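Local structure of histone-lysine N-methyltransferase SETMAR (Homo sapiens, 3BO5) at residues A[178-184]-A[260-266]. The protein dimethylates a lysine of histone H3 using S-adenosyl-L-methionine and, as a fusion with a mariner transposase that binds DNA, acts in double-strand break repair. The protein carries 2 engineered substitutions. Residues are numbered along the deposited sequence.
Sequences NYIIAIR and ASKERLD. Engineered in segment 260-266: Ala-260 (natural residue Glu), Ser-261 (natural residue Asp). With SAH (S-adenosyl-L-homocysteine), chain F.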
ATOM      1  N   ASN A 178     -10.171   9.050   7.381  1.00 24.32           N
ATOM      2  CA  ASN A 178     -10.590   7.618   7.496  1.00 20.86           C
ATOM      3  C   ASN A 178      -9.474   6.823   6.841  1.00 18.28           C
ATOM      4  O   ASN A 178      -9.137   7.157   5.687  1.00 17.48           O
ATOM      5  CB  ASN A 178     -11.841   7.435   6.656  1.00 20.10           C
ATOM      6  CG  ASN A 178     -13.004   8.268   7.176  1.00 23.53           C
ATOM      7  OD1 ASN A 178     -13.343   9.339   6.615  1.00 27.22           O
ATOM      8  ND2 ASN A 178     -13.559   7.835   8.265  1.00 25.53           N
ATOM      9  N   TYR A 179      -8.909   5.821   7.541  1.00 13.85           N
ATOM     10  CA  TYR A 179      -7.761   5.104   6.935  1.00 13.06           C
ATOM     11  C   TYR A 179      -7.907   3.615   6.789  1.00 12.36           C
ATOM     12  O   TYR A 179      -7.051   2.971   6.176  1.00 12.10           O
ATOM     13  CB  TYR A 179      -6.491   5.321   7.817  1.00 12.14           C
ATOM     14  CG  TYR A 179      -6.026   6.727   8.037  1.00 11.82           C
ATOM     15  CD1 TYR A 179      -6.482   7.441   9.125  1.00 13.18           C
ATOM     16  CD2 TYR A 179      -5.131   7.325   7.174  1.00 11.89           C
ATOM     17  CE1 TYR A 179      -6.078   8.773   9.308  1.00 12.69           C
ATOM     18  CE2 TYR A 179      -4.685   8.586   7.329  1.00 10.00           C
ATOM     19  CZ  TYR A 179      -5.151   9.341   8.430  1.00 13.93           C
ATOM     20  OH  TYR A 179      -4.794  10.646   8.657  1.00 16.71           O
ATOM     21  N   ILE A 180      -8.955   2.998   7.372  1.00 12.32           N
ATOM     22  CA  ILE A 180      -9.021   1.559   7.299  1.00 13.37           C
ATOM     23  C   ILE A 180      -9.293   1.124   5.877  1.00 12.06           C
ATOM     24  O   ILE A 180     -10.129   1.744   5.182  1.00 13.06           O
ATOM     25  CB  ILE A 180     -10.155   1.023   8.217  1.00 12.71           C
ATOM     26  CG1 ILE A 180      -9.884   1.519   9.643  1.00 16.73           C
ATOM     27  CG2 ILE A 180     -10.185  -0.499   8.179  1.00 15.79           C
ATOM     28  CD1 ILE A 180     -10.897   0.929  10.635  1.00 17.86           C
ATOM     29  N   ILE A 181      -8.638   0.057   5.434  1.00 11.15           N
ATOM     30  CA  ILE A 181      -8.925  -0.487   4.118  1.00 11.50           C
ATOM     31  C   ILE A 181      -9.248  -1.971   4.274  1.00 12.32           C
ATOM     32  O   ILE A 181      -8.683  -2.692   5.146  1.00 12.21           O
ATOM     33  CB  ILE A 181      -7.690  -0.317   3.124  1.00 10.49           C
ATOM     34  CG1 ILE A 181      -8.115  -0.639   1.716  1.00 12.81           C
ATOM     35  CG2 ILE A 181      -6.485  -1.164   3.588  1.00 12.86           C
ATOM     36  CD1 ILE A 181      -7.013  -0.257   0.652  1.00 13.45           C
ATOM     37  N   ALA A 182     -10.183  -2.420   3.444  1.00 12.51           N
ATOM     38  CA  ALA A 182     -10.608  -3.820   3.427  1.00 12.23           C
ATOM     39  C   ALA A 182     -10.215  -4.475   2.121  1.00 14.55           C
ATOM     40  O   ALA A 182     -10.563  -4.013   1.034  1.00 15.34           O
ATOM     41  CB  ALA A 182     -12.143  -3.946   3.626  1.00 15.53           C
ATOM     42  N   ILE A 183      -9.456  -5.553   2.215  1.00 15.85           N
ATOM     43  CA  ILE A 183      -8.967  -6.261   1.049  1.00 16.27           C
ATOM     44  C   ILE A 183      -9.690  -7.614   1.045  1.00 15.92           C
ATOM     45  O   ILE A 183      -9.618  -8.365   1.988  1.00 16.74           O
ATOM     46  CB  ILE A 183      -7.448  -6.519   1.115  1.00 15.98           C
ATOM     47  CG1 ILE A 183      -6.690  -5.242   1.401  1.00 17.97           C
ATOM     48  CG2 ILE A 183      -6.930  -7.248  -0.190  1.00 17.62           C
ATOM     49  CD1 ILE A 183      -7.005  -4.151   0.378  1.00 15.57           C
ATOM     50  N   ARG A 184     -10.384  -7.924  -0.024  1.00 17.45           N
ATOM     51  CA  ARG A 184     -11.023  -9.245  -0.114  1.00 18.43           C
ATOM     52  C   ARG A 184     -10.528  -9.913  -1.368  1.00 19.81           C
ATOM     53  O   ARG A 184     -10.638  -9.343  -2.444  1.00 21.55           O
ATOM     54  CB  ARG A 184     -12.567  -9.124  -0.095  1.00 21.02           C
ATOM     55  CG  ARG A 184     -13.036  -8.479   1.221  1.00 23.86           C
ATOM     56  CD  ARG A 184     -14.541  -8.580   1.393  1.00 30.01           C
ATOM     57  NE  ARG A 184     -14.911  -8.158   2.752  1.00 36.67           N
ATOM     58  CZ  ARG A 184     -15.084  -6.887   3.132  1.00 35.67           C
ATOM     59  NH1 ARG A 184     -15.450  -6.624   4.392  1.00 35.66           N
ATOM     60  NH2 ARG A 184     -14.905  -5.885   2.265  1.00 33.49           N
ATOM     61  N   ALA A 260     -10.230  -9.524  -6.458  1.00 29.70           N
ATOM     62  CA  ALA A 260      -9.666  -8.762  -5.322  1.00 28.50           C
ATOM     63  C   ALA A 260     -10.193  -7.363  -5.178  1.00 26.86           C
ATOM     64  O   ALA A 260      -9.703  -6.444  -5.846  1.00 27.89           O
ATOM     65  CB  ALA A 260      -8.132  -8.738  -5.379  1.00 29.15           C
ATOM     66  N   SER A 261     -11.126  -7.184  -4.250  1.00 22.93           N
ATOM     67  CA  SER A 261     -11.664  -5.851  -3.971  1.00 20.35           C
ATOM     68  C   SER A 261     -10.726  -5.198  -2.932  1.00 18.27           C
ATOM     69  O   SER A 261     -10.171  -5.865  -2.065  1.00 17.12           O
ATOM     70  CB  SER A 261     -13.085  -5.967  -3.436  1.00 20.17           C
ATOM     71  OG  SER A 261     -13.123  -6.746  -2.272  1.00 25.25           O
ATOM     72  N   LYS A 262     -10.562  -3.862  -3.032  1.00 16.43           N
ATOM     73  CA  LYS A 262      -9.638  -3.147  -2.152  0.50 15.26           C
ATOM     74  C   LYS A 262     -10.354  -1.847  -1.847  1.00 15.23           C
ATOM     75  O   LYS A 262     -10.335  -0.916  -2.641  1.00 14.40           O
ATOM     76  CB  LYS A 262      -8.251  -2.922  -2.833  0.50 15.50           C
ATOM     77  CG  LYS A 262      -7.435  -4.255  -3.074  0.50 15.25           C
ATOM     78  CD  LYS A 262      -6.571  -4.332  -4.344  0.50 13.26           C
ATOM     79  CE  LYS A 262      -7.433  -4.601  -5.513  0.50 19.84           C
ATOM     80  NZ  LYS A 262      -6.767  -5.421  -6.523  0.50 16.45           N
ATOM     81  N   GLU A 263     -11.076  -1.827  -0.711  1.00 14.79           N
ATOM     82  CA  GLU A 263     -11.976  -0.710  -0.424  1.00 14.29           C
ATOM     83  C   GLU A 263     -11.643   0.006   0.859  1.00 14.61           C
ATOM     84  O   GLU A 263     -11.603  -0.602   1.943  1.00 14.91           O
ATOM     85  CB  GLU A 263     -13.390  -1.262  -0.256  1.00 15.89           C
ATOM     86  CG  GLU A 263     -13.776  -2.017  -1.522  1.00 20.96           C
ATOM     87  CD  GLU A 263     -15.081  -2.737  -1.373  1.00 27.56           C
ATOM     88  OE1 GLU A 263     -15.106  -3.769  -0.679  1.00 31.43           O
ATOM     89  OE2 GLU A 263     -16.069  -2.243  -1.938  1.00 32.46           O
ATOM     90  N   ARG A 264     -11.495   1.321   0.745  1.00 13.11           N
ATOM     91  CA  ARG A 264     -11.351   2.134   1.948  1.00 13.58           C
ATOM     92  C   ARG A 264     -12.692   2.293   2.652  1.00 17.14           C
ATOM     93  O   ARG A 264     -13.729   2.454   2.013  1.00 16.77           O
ATOM     94  CB  ARG A 264     -10.774   3.509   1.613  1.00 14.55           C
ATOM     95  CG  ARG A 264      -9.327   3.393   1.257  1.00 15.48           C
ATOM     96  CD  ARG A 264      -8.434   3.449   2.493  1.00 17.40           C
ATOM     97  NE  ARG A 264      -8.363   4.711   3.184  1.00 17.24           N
ATOM     98  CZ  ARG A 264      -7.388   5.625   2.990  1.00 14.47           C
ATOM     99  NH1 ARG A 264      -6.390   5.333   2.152  1.00 14.57           N
ATOM    100  NH2 ARG A 264      -7.391   6.762   3.665  1.00 17.31           N
ATOM    101  N   LEU A 265     -12.684   2.268   3.980  1.00 16.14           N
ATOM    102  CA  LEU A 265     -13.981   2.260   4.698  1.00 17.42           C
ATOM    103  C   LEU A 265     -14.175   3.583   5.420  1.00 19.10           C
ATOM    104  O   LEU A 265     -13.198   4.234   5.824  1.00 18.77           O
ATOM    105  CB  LEU A 265     -13.949   1.154   5.754  1.00 16.03           C
ATOM    106  CG  LEU A 265     -13.628  -0.255   5.211  1.00 19.15           C
ATOM    107  CD1 LEU A 265     -13.628  -1.222   6.422  1.00 17.79           C
ATOM    108  CD2 LEU A 265     -14.514  -0.701   4.100  1.00 16.84           C
ATOM    109  N   ASP A 266     -15.443   3.967   5.608  1.00 19.63           N
ATOM    110  CA  ASP A 266     -15.671   5.100   6.499  1.00 22.50           C
ATOM    111  C   ASP A 266     -16.976   4.870   7.249  1.00 22.68           C
ATOM    112  O   ASP A 266     -17.587   3.784   7.162  1.00 22.92           O
ATOM    113  CB  ASP A 266     -15.625   6.417   5.741  1.00 22.39           C
ATOM    114  CG  ASP A 266     -16.903   6.735   4.993  1.00 25.70           C
ATOM    115  OD1 ASP A 266     -17.592   5.778   4.576  1.00 28.23           O
ATOM    116  OD2 ASP A 266     -17.172   7.993   4.762  1.00 32.12           O
TER
HETATM  117  N   SAH F 305      -5.411  13.761   3.852  1.00 13.08           N
HETATM  118  CA  SAH F 305      -5.115  12.708   4.876  1.00 14.34           C
HETATM  119  CB  SAH F 305      -4.324  11.518   4.282  1.00 14.13           C
HETATM  120  CG  SAH F 305      -5.295  10.587   3.536  1.00 11.32           C
HETATM  121  SD  SAH F 305      -6.428   9.740   4.676  1.00 14.08           S
HETATM  122  C   SAH F 305      -4.364  13.371   6.053  1.00 12.98           C
HETATM  123  O   SAH F 305      -4.262  14.592   6.122  1.00 14.21           O
HETATM  124  OXT SAH F 305      -3.853  12.601   6.930  1.00 14.58           O
HETATM  125  C5' SAH F 305      -7.999  10.055   3.847  1.00 14.52           C
HETATM  126  C4' SAH F 305      -8.574  11.450   4.078  1.00 13.30           C
HETATM  127  O4' SAH F 305      -7.901  12.427   3.277  1.00 11.50           O
HETATM  128  C3' SAH F 305     -10.011  11.576   3.664  1.00 15.50           C
HETATM  129  O3' SAH F 305     -10.896  11.128   4.728  1.00 18.06           O
HETATM  130  C2' SAH F 305     -10.175  13.038   3.371  1.00 15.33           C
HETATM  131  O2' SAH F 305     -10.145  13.837   4.568  1.00 18.10           O
HETATM  132  C1' SAH F 305      -8.855  13.331   2.686  1.00 11.08           C
HETATM  133  N9  SAH F 305      -8.869  13.014   1.244  1.00 12.05           N
HETATM  134  C8  SAH F 305      -8.130  12.047   0.569  1.00 11.65           C
HETATM  135  N7  SAH F 305      -8.371  12.156  -0.723  1.00 15.52           N
HETATM  136  C5  SAH F 305      -9.217  13.187  -0.930  1.00 12.76           C
HETATM  137  C6  SAH F 305      -9.803  13.681  -2.114  1.00 11.71           C
HETATM  138  N6  SAH F 305      -9.545  13.265  -3.356  1.00 12.52           N
HETATM  139  N1  SAH F 305     -10.692  14.734  -1.924  1.00 12.36           N
HETATM  140  C2  SAH F 305     -10.970  15.235  -0.690  1.00 13.30           C
HETATM  141  N3  SAH F 305     -10.402  14.801   0.491  1.00 12.97           N
HETATM  142  C4  SAH F 305      -9.584  13.727   0.306  1.00 11.19           C
HETATM  143  O   HOH W   1     -10.516   4.534   4.872  1.00 19.08           O
HETATM  144  O   HOH W   2     -11.609   4.104   8.138  1.00 20.22           O
HETATM  145  O   HOH W   3     -12.970  -5.204  -0.131  1.00 21.56           O
HETATM  146  O   HOH W   4     -15.841  -3.374   2.040  1.00 37.86           O
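Where a β-ladder loosens, water and side chains can take up the backbone groups it gives up. In the SET-domain methyltransferase portion of this fusion protein, segment 178-184 illustrates how: its 181-184 part pairs as an antiparallel strand with 260-266. There the ladder pays its own way: Ala-182 and Glu-263 form a hydrogen-bonded pair, both N-to-O distances 2.8 Å, and Arg-184 with Ser-261, an engineered residue, repeats it, N to O 2.9 Å each way. The outward-facing groups of residues 181-184 are served by strand 193-199, through backbone bonds of Ile-181 with Val-197 and Ile-183 with Thr-195.

Toward the bound product, S-adenosyl-L-homocysteine, the ladder is only half kept. Leu-265 N still donates to Ile-180 O (2.9 Å), but water 2 replaces the return bond, accepting from Ile-180 N (3.0 Å) and donating to Leu-265 O (2.8 Å). Water 1 accepts from Arg-264 NE and donates to the O atoms of Ile-180 and Leu-265. Arg-264 NH2 donates to Asn-178 O (2.7 Å) and NH1 bonds Tyr-247.

On the face carrying Arg-184 and Glu-263, water 4 bridges a long salt bridge (Arg-184 NH2 to Glu-263 OE1, 3.6 Å); water 3 accepts from Ser-261 OG, donates to Glu-263 OE1 and Ala-182 O, and takes a weak bond from Arg-184 NH2. Arg-184 NE pairs with Glu-194. At the pocket, Arg-264 NH2 lies 3.3 Å from the ligand's SD, and Tyr-179 OH donates to its carboxylate OXT at 2.8 Å.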